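Local coordinates for uncharacterized protein (Pyrococcus furiosus, PDB 4XLZ) that acts as an N,N'-diacetylchitobiose deacetylase of carbohydrate esterase family 14, probably hydrolysing the sugar's acetamide bond at a metal site that here holds cadmium, at residues C36-P41 and Y64-D69; Y109-L114 and E146-H151; L114-E119 and H151-F156; P139-P144 and I187-T192. One frame throughout, in Å; residues are numbered along the deposited sequence.

How the interactions relate
Interactions 1 and 4 sit at two different joints of one parallel sheet, the first between strands 33-38 and 61-68, the second where strand 135-139 meets the outermost strand 186-190. Both are buried; a backbone ladder carries interaction 1, whereas interaction 4 has one backbone bond plus an aspartate-threonine bond, a water bridge and proline-aromatic packing. Interactions 2 and 3 share L114 and H151 and fasten the loop ahead of helix 118-131 to helix 149-164. Side chains grip loop backbone there: a buried carboxylate in interaction 2, a partly exposed arginine in interaction 3; both border neighbouring subunits. D150 of interaction 2 bonds H40 of interaction 1, and Y190 of interaction 4 reaches I37.

Interaction 1. Residues C36-P41 and Y64-D69; sequences CIEPHP and YICMTD. With CD (cadmium ion), chain G.
I37 and the selenomethionine M67 interlock on one face of a parallel strand pair, 36-38 beside 64-68, whose axes come within 4.7 Å. The M67 chain doubles back at its second and third torsions, and the bump of its SE settles against I37 CG2 at 3.6 Å; helices 118-131 and 149-164 cover this side. Between the strands the ladder runs from C36 O to I65 N, from I65 O to E38 N and from E38 O to M67 N. On the other face Y64 fits its ring between two neighbours, CD1 against C36 CB and CD2 3.8 Å from E38 OE2. The E38 chain leaves in the crowded position between backbone N and carbonyl carbon (chi1 50°), then stays extended, laying its carboxylate over C66 with OE2 3.5 Å from C66 CB; its OE1 accepts from C44 N. C66 SG fills the hollow under the bend after strand 33-38, where C66 SG lies 3.4 Å from P41 N and also touches the proline ring at CD. At the far end T68 OG1 donates to P39 O at 2.8 Å and also touches H40 CD2, while P39 CB lies over one face of the H40 ring, toward its rim. That ring points ND1 at the cadmium ion, and its NE2 bonds D150. The whole is the join of a beta-alpha-beta unit, strand 33-38, helix 43-57, strand 61-68, with the PHPDD motif of the LmbE-like deacetylases at the strand's C-terminal end, where H40 and D43 bind the metal together with H151.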
# COMPACT_ATOMS: atom_id res chain seq x y z
N CYS A 36 13.02 18.28 -18.86
CA CYS A 36 12.30 19.10 -17.89
C CYS A 36 11.11 18.33 -17.44
O CYS A 36 10.26 17.90 -18.20
CB CYS A 36 11.80 20.38 -18.61
SG CYS A 36 13.27 21.35 -19.24
N ILE A 37 11.09 18.06 -16.12
CA ILE A 37 10.05 17.22 -15.50
C ILE A 37 9.00 18.11 -14.85
O ILE A 37 9.35 19.03 -14.01
CB ILE A 37 10.72 16.38 -14.41
CG1 ILE A 37 11.78 15.47 -15.16
CG2 ILE A 37 9.62 15.41 -13.85
CD1 ILE A 37 12.47 14.45 -14.15
N GLU A 38 7.77 17.93 -15.23
CA GLU A 38 6.62 18.74 -14.72
C GLU A 38 5.62 17.85 -14.08
O GLU A 38 5.24 16.81 -14.59
CB GLU A 38 5.91 19.60 -15.81
CG GLU A 38 5.55 18.75 -17.07
CD GLU A 38 4.90 19.60 -18.17
OE1 GLU A 38 4.80 20.81 -18.01
OE2 GLU A 38 4.33 19.00 -19.15
N PRO A 39 5.04 18.32 -12.99
CA PRO A 39 3.97 17.52 -12.34
C PRO A 39 2.70 17.42 -13.16
O PRO A 39 2.11 16.33 -13.26
CB PRO A 39 3.70 18.29 -10.99
CG PRO A 39 5.01 19.00 -10.66
CD PRO A 39 5.63 19.39 -12.12
N HIS A 40 2.31 18.61 -13.78
CA HIS A 40 1.07 18.67 -14.58
C HIS A 40 1.42 19.38 -15.89
O HIS A 40 2.44 20.03 -15.98
CB HIS A 40 0.06 19.61 -13.82
CG HIS A 40 -0.19 19.13 -12.43
ND1 HIS A 40 0.15 19.94 -11.35
CD2 HIS A 40 -0.83 18.03 -11.96
CE1 HIS A 40 -0.23 19.29 -10.24
NE2 HIS A 40 -0.83 18.14 -10.58
N PRO A 41 0.52 19.17 -16.88
CA PRO A 41 0.71 19.90 -18.16
C PRO A 41 0.57 21.47 -17.81
O PRO A 41 -0.36 21.90 -17.14
CB PRO A 41 -0.55 19.50 -18.98
CG PRO A 41 -0.95 18.15 -18.39
CD PRO A 41 -0.71 18.37 -16.88
N TYR A 64 10.32 16.92 -22.45
CA TYR A 64 9.49 16.99 -21.16
C TYR A 64 9.19 15.54 -20.73
O TYR A 64 8.99 14.63 -21.55
CB TYR A 64 8.14 17.56 -21.43
CG TYR A 64 8.13 19.08 -21.66
CD1 TYR A 64 9.27 19.87 -21.64
CD2 TYR A 64 6.88 19.61 -21.88
CE1 TYR A 64 9.15 21.32 -21.82
CE2 TYR A 64 6.72 21.03 -22.05
CZ TYR A 64 7.85 21.77 -22.03
OH TYR A 64 7.75 23.16 -22.25
N ILE A 65 9.16 15.40 -19.38
CA ILE A 65 8.40 14.27 -18.79
C ILE A 65 7.25 14.90 -17.99
O ILE A 65 7.58 15.76 -17.14
CB ILE A 65 9.25 13.44 -17.84
CG1 ILE A 65 10.39 12.77 -18.63
CG2 ILE A 65 8.35 12.31 -17.25
CD1 ILE A 65 11.46 12.05 -17.69
N CYS A 66 6.04 14.54 -18.30
CA CYS A 66 4.88 15.06 -17.55
C CYS A 66 4.41 13.91 -16.69
O CYS A 66 3.99 12.86 -17.15
CB CYS A 66 3.82 15.57 -18.55
SG CYS A 66 2.54 16.50 -17.64
N MSE A 67 4.37 14.18 -15.38
CA MSE A 67 4.10 13.03 -14.44
C MSE A 67 2.65 12.63 -14.40
O MSE A 67 2.31 11.47 -14.28
CB MSE A 67 4.40 13.49 -12.98
CG MSE A 67 5.82 14.06 -12.76
SE MSE A 67 7.23 12.75 -13.21
CE MSE A 67 6.90 11.49 -11.84
N THR A 68 1.71 13.59 -14.59
CA THR A 68 0.30 13.34 -14.47
C THR A 68 -0.50 13.87 -15.68
O THR A 68 0.06 14.52 -16.59
CB THR A 68 -0.37 13.90 -13.19
OG1 THR A 68 -0.52 15.34 -13.35
CG2 THR A 68 0.43 13.63 -11.92
N ASP A 69 -1.76 13.54 -15.71
CA ASP A 69 -2.58 13.83 -16.91
C ASP A 69 -3.40 15.11 -16.73
O ASP A 69 -4.08 15.51 -17.67
CB ASP A 69 -3.54 12.66 -17.12
CG ASP A 69 -4.38 12.26 -15.88
OD1 ASP A 69 -4.44 13.11 -14.93
OD2 ASP A 69 -4.89 11.09 -15.90
CD CD G . 1.17 22.03 -11.37
O HOH W 1 -0.86 22.77 -9.95

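Interaction 2. Residues Y109-L114 and E146-H151; sequences YRDTEL and ESHPDH. With CD (cadmium ion), chain G.
L114 and D150 bring the two backbones nearest, 5.6 Å between CA atoms, where the loop 109-114 passes the first turn of helix 149-164. The loop folds through a type II turn from R110 to E113, and H148 is the N-cap just ahead of the helix, its ND1 accepting from D150 N. The D150 carboxylate lies between these two backbones. Its OD1 offers the syn lone pair to T112 N, 2.7 Å away, with a bond angle of 158°. L114 N approaches OD2 from above the carboxylate plane, 37° out of it, in a longer bond of 3.3 Å, and L114 CB packs against the same oxygen. A water donates to both D150 OD2 and L114 O. D111 brings a second carboxylate close: its OD1 stands 3.3 Å from D150 OD1, two acceptors with their planes turned 48° apart. Another water donates to D111 OD1 at 2.7 Å and is also hydrogen-bonded to H148 NE2, in the imidazole plane. D111 OD2 accepts from M72 N, and T112 CG2 rests near H148 CE1. Next to D150 in sequence, H151 binds the cadmium ion through NE2. D150 OD1 also bonds H40 NE2, so the loop amides that grip this carboxylate hold a second-shell group that probably helps orient H40, a histidine of the metal site.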
# COMPACT_ATOMS: atom_id res chain seq x y z
N TYR A 109 0.07 9.18 -14.83
CA TYR A 109 -0.55 9.00 -13.48
C TYR A 109 -1.70 10.04 -13.31
O TYR A 109 -1.62 11.14 -13.91
CB TYR A 109 0.53 9.17 -12.33
CG TYR A 109 1.52 8.00 -12.41
CD1 TYR A 109 1.14 6.79 -11.86
CD2 TYR A 109 2.76 8.19 -12.96
CE1 TYR A 109 1.97 5.67 -11.95
CE2 TYR A 109 3.69 7.07 -13.01
CZ TYR A 109 3.21 5.86 -12.55
OH TYR A 109 4.09 4.78 -12.72
N ARG A 110 -2.74 9.67 -12.61
CA ARG A 110 -3.85 10.61 -12.52
C ARG A 110 -3.44 11.78 -11.59
O ARG A 110 -2.89 11.64 -10.52
CB ARG A 110 -5.10 9.95 -11.97
CG ARG A 110 -6.30 10.98 -12.02
CD ARG A 110 -7.65 10.23 -11.68
NE ARG A 110 -7.97 9.28 -12.82
CZ ARG A 110 -8.98 8.42 -12.77
NH1 ARG A 110 -9.74 8.33 -11.67
NH2 ARG A 110 -9.23 7.61 -13.79
N ASP A 111 -3.80 12.98 -12.06
CA ASP A 111 -3.65 14.21 -11.23
C ASP A 111 -4.28 14.05 -9.89
O ASP A 111 -5.38 13.54 -9.76
CB ASP A 111 -4.43 15.26 -12.10
CG ASP A 111 -4.38 16.63 -11.58
OD1 ASP A 111 -3.69 17.03 -10.62
OD2 ASP A 111 -5.12 17.46 -12.26
N THR A 112 -3.48 14.45 -8.89
CA THR A 112 -3.79 14.40 -7.42
C THR A 112 -3.49 12.99 -6.88
O THR A 112 -3.69 12.77 -5.67
CB THR A 112 -5.20 14.81 -6.94
OG1 THR A 112 -6.24 13.93 -7.35
CG2 THR A 112 -5.48 16.31 -7.47
N GLU A 113 -3.02 12.09 -7.75
CA GLU A 113 -2.84 10.65 -7.39
C GLU A 113 -1.46 10.27 -7.83
O GLU A 113 -1.21 9.00 -7.94
CB GLU A 113 -3.92 9.76 -8.03
CG GLU A 113 -5.36 10.33 -7.66
CD GLU A 113 -6.49 9.45 -8.08
OE1 GLU A 113 -7.64 9.82 -7.76
OE2 GLU A 113 -6.27 8.41 -8.86
N LEU A 114 -0.47 11.12 -7.98
CA LEU A 114 0.89 10.66 -8.30
C LEU A 114 1.45 9.83 -7.15
O LEU A 114 1.58 10.43 -6.07
CB LEU A 114 1.76 11.91 -8.57
CG LEU A 114 3.22 11.53 -8.92
CD1 LEU A 114 3.32 10.68 -10.29
CD2 LEU A 114 4.07 12.81 -9.08
N GLU A 146 4.44 24.63 -0.01
CA GLU A 146 3.93 23.91 -1.17
C GLU A 146 2.94 22.86 -0.73
O GLU A 146 3.37 21.90 -0.04
CB GLU A 146 5.05 23.31 -2.00
CG GLU A 146 4.53 22.49 -3.18
CD GLU A 146 3.54 23.29 -4.08
OE1 GLU A 146 4.09 24.24 -4.69
OE2 GLU A 146 2.36 22.91 -4.10
N SER A 147 1.69 22.96 -1.09
CA SER A 147 0.62 22.13 -0.55
C SER A 147 0.14 21.04 -1.54
O SER A 147 -0.80 20.29 -1.21
CB SER A 147 -0.56 22.97 -0.18
OG SER A 147 -0.05 23.85 0.90
N HIS A 148 0.76 21.00 -2.77
CA HIS A 148 0.22 20.00 -3.74
C HIS A 148 1.19 18.77 -3.69
O HIS A 148 2.37 18.86 -4.04
CB HIS A 148 0.29 20.62 -5.17
CG HIS A 148 -0.66 19.89 -6.10
ND1 HIS A 148 -0.72 18.50 -6.17
CD2 HIS A 148 -1.65 20.35 -6.90
CE1 HIS A 148 -1.70 18.14 -6.98
NE2 HIS A 148 -2.30 19.28 -7.44
N PRO A 149 0.61 17.65 -3.30
CA PRO A 149 1.50 16.42 -3.13
C PRO A 149 2.11 16.05 -4.50
O PRO A 149 3.23 15.55 -4.56
CB PRO A 149 0.54 15.32 -2.67
CG PRO A 149 -0.86 15.78 -3.07
CD PRO A 149 -0.79 17.35 -2.90
N ASP A 150 1.41 16.33 -5.65
CA ASP A 150 2.04 15.95 -6.92
C ASP A 150 3.31 16.79 -7.11
O ASP A 150 4.24 16.36 -7.78
CB ASP A 150 1.11 16.28 -8.14
CG ASP A 150 -0.13 15.42 -8.22
OD1 ASP A 150 -1.07 15.77 -8.99
OD2 ASP A 150 -0.28 14.35 -7.53
N HIS A 151 3.32 18.07 -6.68
CA HIS A 151 4.54 18.85 -6.87
C HIS A 151 5.68 18.37 -5.95
O HIS A 151 6.80 18.22 -6.44
CB HIS A 151 4.18 20.34 -6.53
CG HIS A 151 3.60 21.04 -7.73
ND1 HIS A 151 4.13 22.22 -8.19
CD2 HIS A 151 2.64 20.64 -8.60
CE1 HIS A 151 3.44 22.57 -9.31
NE2 HIS A 151 2.49 21.67 -9.53
CD CD G . 1.17 22.03 -11.37
O HOH W 2 -4.27 19.29 -9.35
O HOH W 3 0.52 12.91 -5.32
O HOH W 1 -0.86 22.77 -9.95

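Interaction 3. Residues L114-E119 and H151-F156; sequences LPYSRE and HRRTGF. With CD (cadmium ion), chain G.
The loop leading into helix 118-131 lies against the helix that carries a metal ligand, H151, and L114 and Y116 make the contact on R153, T154 and F156, close to a subunit interface. R153 stretches its chain straight from CG to NE, and NH1 donates to L114 O at 2.9 Å with a bond angle of 165°. The oxygen lies almost exactly in the guanidinium plane. Y116 CB sits over one face of that group, 3.7 Å above it and displaced toward the rim. With CG anti to the backbone N (chi1 179°), the Y116 ring extends toward the next helical turn, where CE2 touches F156 CB at 3.9 Å; its OH bonds E160. The L114 and T154 side chains cross at about a right angle, with L114 CD2 3.4 Å from T154 OG1, whose hydrogen bond goes to D150 O. Beyond the chain, Y116 packs on R153 of the fifth subunit, and F156 forms a cation-pi pair with R152 of the same subunit. Across the two segments the arginine thus meets a neutral carbonyl and an aliphatic carbon: an in-plane bond at one edge and a carbon over one face would hold the guanidinium's rotation, while NH2 bonds a Tris molecule, probably from the crystallisation liquor.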
# COMPACT_ATOMS: atom_id res chain seq x y z
N LEU A 114 -0.47 11.12 -7.98
CA LEU A 114 0.89 10.66 -8.30
C LEU A 114 1.45 9.83 -7.15
O LEU A 114 1.58 10.43 -6.07
CB LEU A 114 1.76 11.91 -8.57
CG LEU A 114 3.22 11.53 -8.92
CD1 LEU A 114 3.32 10.68 -10.29
CD2 LEU A 114 4.07 12.81 -9.08
N PRO A 115 1.82 8.59 -7.32
CA PRO A 115 2.42 7.89 -6.17
C PRO A 115 3.76 8.38 -5.82
O PRO A 115 4.50 8.93 -6.66
CB PRO A 115 2.52 6.42 -6.66
CG PRO A 115 1.56 6.34 -7.89
CD PRO A 115 1.62 7.73 -8.52
N TYR A 116 4.15 8.08 -4.56
CA TYR A 116 5.56 8.29 -4.18
C TYR A 116 6.13 6.86 -3.95
O TYR A 116 5.93 6.27 -2.86
CB TYR A 116 5.68 9.16 -2.90
CG TYR A 116 7.10 9.35 -2.52
CD1 TYR A 116 7.63 8.67 -1.39
CD2 TYR A 116 7.96 10.12 -3.30
CE1 TYR A 116 8.97 8.88 -0.99
CE2 TYR A 116 9.30 10.30 -2.97
CZ TYR A 116 9.82 9.63 -1.82
OH TYR A 116 11.14 9.75 -1.43
N SER A 117 6.72 6.31 -5.00
CA SER A 117 7.04 4.86 -4.90
C SER A 117 8.19 4.58 -5.86
O SER A 117 8.54 5.28 -6.81
CB SER A 117 5.81 4.06 -5.37
OG SER A 117 5.56 4.28 -6.77
N ARG A 118 8.78 3.35 -5.58
CA ARG A 118 9.83 2.80 -6.48
C ARG A 118 9.29 2.64 -7.91
O ARG A 118 10.07 2.96 -8.84
CB ARG A 118 10.20 1.43 -5.87
CG ARG A 118 11.27 0.70 -6.84
CD ARG A 118 11.57 -0.72 -6.23
NE ARG A 118 10.29 -1.44 -6.36
CZ ARG A 118 10.03 -2.48 -5.58
NH1 ARG A 118 11.07 -3.01 -4.86
NH2 ARG A 118 8.80 -3.06 -5.61
N GLU A 119 8.02 2.26 -8.06
CA GLU A 119 7.49 2.12 -9.43
C GLU A 119 7.67 3.45 -10.21
O GLU A 119 8.05 3.42 -11.41
CB GLU A 119 6.05 1.70 -9.29
CG GLU A 119 5.41 1.69 -10.70
CD GLU A 119 3.99 1.27 -10.69
OE1 GLU A 119 3.30 1.34 -9.64
OE2 GLU A 119 3.50 0.84 -11.73
N HIS A 151 3.32 18.07 -6.68
CA HIS A 151 4.54 18.85 -6.87
C HIS A 151 5.68 18.37 -5.95
O HIS A 151 6.80 18.22 -6.44
CB HIS A 151 4.18 20.34 -6.53
CG HIS A 151 3.60 21.04 -7.73
ND1 HIS A 151 4.13 22.22 -8.19
CD2 HIS A 151 2.64 20.64 -8.60
CE1 HIS A 151 3.44 22.57 -9.31
NE2 HIS A 151 2.49 21.67 -9.53
N ARG A 152 5.38 18.14 -4.65
CA ARG A 152 6.45 17.71 -3.75
C ARG A 152 7.00 16.33 -4.25
O ARG A 152 8.23 16.17 -4.32
CB ARG A 152 5.88 17.49 -2.35
CG ARG A 152 5.39 18.80 -1.69
CD ARG A 152 5.00 18.52 -0.24
NE ARG A 152 3.84 17.63 -0.10
CZ ARG A 152 2.65 17.94 0.30
NH1 ARG A 152 2.30 19.24 0.49
NH2 ARG A 152 1.72 17.02 0.42
N ARG A 153 6.08 15.46 -4.59
CA ARG A 153 6.54 14.12 -5.03
C ARG A 153 7.35 14.19 -6.35
O ARG A 153 8.36 13.44 -6.48
CB ARG A 153 5.39 13.17 -5.16
CG ARG A 153 4.76 12.85 -3.75
CD ARG A 153 3.47 12.09 -3.86
NE ARG A 153 3.07 11.75 -2.51
CZ ARG A 153 2.26 10.76 -2.25
NH1 ARG A 153 1.60 10.04 -3.23
NH2 ARG A 153 2.07 10.43 -0.90
N THR A 154 6.93 15.06 -7.31
CA THR A 154 7.75 15.13 -8.50
C THR A 154 9.15 15.54 -8.19
O THR A 154 10.14 15.01 -8.78
CB THR A 154 7.05 16.14 -9.46
OG1 THR A 154 5.79 15.63 -9.87
CG2 THR A 154 7.93 16.32 -10.74
N GLY A 155 9.32 16.57 -7.30
CA GLY A 155 10.67 17.02 -6.99
C GLY A 155 11.56 15.91 -6.36
O GLY A 155 12.68 15.72 -6.80
N PHE A 156 10.97 15.29 -5.34
CA PHE A 156 11.80 14.25 -4.67
C PHE A 156 12.06 13.10 -5.59
O PHE A 156 13.19 12.62 -5.63
CB PHE A 156 10.99 13.73 -3.43
CG PHE A 156 10.97 14.67 -2.23
CD1 PHE A 156 12.18 15.15 -1.71
CD2 PHE A 156 9.71 15.06 -1.74
CE1 PHE A 156 12.12 16.02 -0.56
CE2 PHE A 156 9.66 15.96 -0.60
CZ PHE A 156 10.88 16.43 -0.05
CD CD G . 1.17 22.03 -11.37
O HOH W 1 -0.86 22.77 -9.95

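Interaction 4. Residues P139-P144 and I187-T192; sequences PDPWLP and IALYYT
P139 lies side by side with Y190, its ring N 3.7 Å above the plane of the phenol, displaced toward the rim, and its CG and CD near the hydroxyl. The OH of Y190 bonds I37 O. P139 CB meets the edge of the Y191 ring at CD2, while P139 O faces L189 CD2. D140 continues the parallel pairing, its N donating to Y190 O at 2.9 Å. Its CB packs on L189 CB. The carboxylate, with CG anti to the backbone N (chi1 179°), is shared out: OD1 takes T192 OG1 on its anti lone pair at 2.7 Å, and OD2 takes W142 N at 2.9 Å from above the carboxylate plane, closing an Asx turn. A water donates to D140 O and to Y191 O, bridging the two segments. This is the C-terminal end of the five-stranded parallel sheet, where strand 135-139 borders the outermost strand 186-190 and both strands give way to loops. P141 puts CG over one face of the W142 indole. A type I turn from D140 to L143 then carries W142 past the strand, with CZ3 4.2 Å from L189 CD1 and the ring edge-to-face with F156. L143 points back, setting CD1 3.5 Å from Y191 O, and also packs on I260 of the third subunit. Y191 has a left-handed backbone conformation (phi 54°), and its OH bonds OD1 of D43, a cadmium ligand.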
# COMPACT_ATOMS: atom_id res chain seq x y z
N PRO A 139 10.73 20.54 -10.09
CA PRO A 139 10.41 21.46 -8.97
C PRO A 139 11.24 21.25 -7.74
O PRO A 139 11.61 20.09 -7.47
CB PRO A 139 8.92 21.14 -8.63
CG PRO A 139 8.38 20.52 -9.98
CD PRO A 139 9.59 19.71 -10.50
N ASP A 140 11.50 22.29 -6.98
CA ASP A 140 12.19 22.16 -5.70
C ASP A 140 11.18 21.61 -4.69
O ASP A 140 10.24 22.31 -4.31
CB ASP A 140 12.62 23.60 -5.32
CG ASP A 140 13.34 23.66 -4.00
OD1 ASP A 140 14.00 24.73 -3.71
OD2 ASP A 140 13.29 22.69 -3.20
N PRO A 141 11.38 20.38 -4.20
CA PRO A 141 10.34 19.83 -3.28
C PRO A 141 10.40 20.43 -1.90
O PRO A 141 9.43 20.17 -1.18
CB PRO A 141 10.78 18.30 -3.25
CG PRO A 141 12.35 18.38 -3.39
CD PRO A 141 12.55 19.49 -4.49
N TRP A 142 11.36 21.24 -1.64
CA TRP A 142 11.43 21.92 -0.32
C TRP A 142 10.86 23.33 -0.41
O TRP A 142 10.99 24.11 0.59
CB TRP A 142 12.87 22.04 0.12
CG TRP A 142 13.45 20.62 0.36
CD1 TRP A 142 13.18 19.79 1.43
CD2 TRP A 142 14.34 19.93 -0.53
NE1 TRP A 142 13.89 18.59 1.25
CE2 TRP A 142 14.61 18.66 0.06
CE3 TRP A 142 14.99 20.31 -1.71
CZ2 TRP A 142 15.49 17.73 -0.54
CZ3 TRP A 142 15.81 19.35 -2.36
CH2 TRP A 142 16.06 18.10 -1.74
N LEU A 143 10.13 23.70 -1.46
CA LEU A 143 9.53 25.08 -1.49
C LEU A 143 8.61 25.24 -0.28
O LEU A 143 7.67 24.46 -0.02
CB LEU A 143 8.71 25.10 -2.76
CG LEU A 143 7.92 26.45 -2.94
CD1 LEU A 143 8.99 27.62 -3.20
CD2 LEU A 143 6.96 26.38 -4.15
N PRO A 144 8.79 26.37 0.47
CA PRO A 144 7.92 26.50 1.64
C PRO A 144 6.47 26.63 1.29
O PRO A 144 6.10 27.32 0.27
CB PRO A 144 8.47 27.80 2.35
CG PRO A 144 9.99 27.81 1.91
CD PRO A 144 9.96 27.25 0.45
N ILE A 187 21.54 18.77 -12.04
CA ILE A 187 20.06 18.97 -11.74
C ILE A 187 19.90 20.52 -11.52
O ILE A 187 20.77 21.18 -10.87
CB ILE A 187 19.74 18.29 -10.44
CG1 ILE A 187 19.76 16.81 -10.74
CG2 ILE A 187 18.29 18.69 -9.97
CD1 ILE A 187 19.70 16.03 -9.33
N ALA A 188 18.74 20.99 -11.99
CA ALA A 188 18.40 22.36 -11.58
C ALA A 188 16.96 22.36 -11.11
O ALA A 188 16.09 21.87 -11.82
CB ALA A 188 18.59 23.33 -12.85
N LEU A 189 16.72 22.97 -9.93
CA LEU A 189 15.35 22.94 -9.33
C LEU A 189 14.71 24.30 -9.65
O LEU A 189 15.26 25.36 -9.29
CB LEU A 189 15.43 22.75 -7.82
CG LEU A 189 16.16 21.39 -7.54
CD1 LEU A 189 16.18 21.37 -5.99
CD2 LEU A 189 15.39 20.20 -8.10
N TYR A 190 13.53 24.23 -10.26
CA TYR A 190 12.74 25.48 -10.46
C TYR A 190 11.61 25.53 -9.44
O TYR A 190 11.51 24.68 -8.57
CB TYR A 190 12.24 25.58 -11.90
CG TYR A 190 11.26 24.48 -12.43
CD1 TYR A 190 11.75 23.23 -12.98
CD2 TYR A 190 9.88 24.66 -12.31
CE1 TYR A 190 10.81 22.32 -13.42
CE2 TYR A 190 8.98 23.68 -12.78
CZ TYR A 190 9.47 22.50 -13.28
OH TYR A 190 8.52 21.61 -13.75
N TYR A 191 10.75 26.55 -9.50
CA TYR A 191 9.75 26.75 -8.46
C TYR A 191 10.44 26.81 -7.08
O TYR A 191 10.05 26.05 -6.14
CB TYR A 191 8.62 25.71 -8.48
CG TYR A 191 7.56 25.74 -9.58
CD1 TYR A 191 7.11 26.98 -10.11
CD2 TYR A 191 7.00 24.55 -10.04
CE1 TYR A 191 6.11 26.98 -11.05
CE2 TYR A 191 5.95 24.53 -11.02
CZ TYR A 191 5.55 25.79 -11.51
OH TYR A 191 4.49 25.74 -12.32
N THR A 192 11.49 27.66 -6.98
CA THR A 192 12.35 27.64 -5.77
C THR A 192 12.35 28.95 -5.05
O THR A 192 12.35 30.04 -5.71
CB THR A 192 13.74 27.19 -6.16
OG1 THR A 192 14.52 27.05 -4.95
CG2 THR A 192 14.50 28.17 -7.13
O HOH W 4 8.69 23.59 -6.09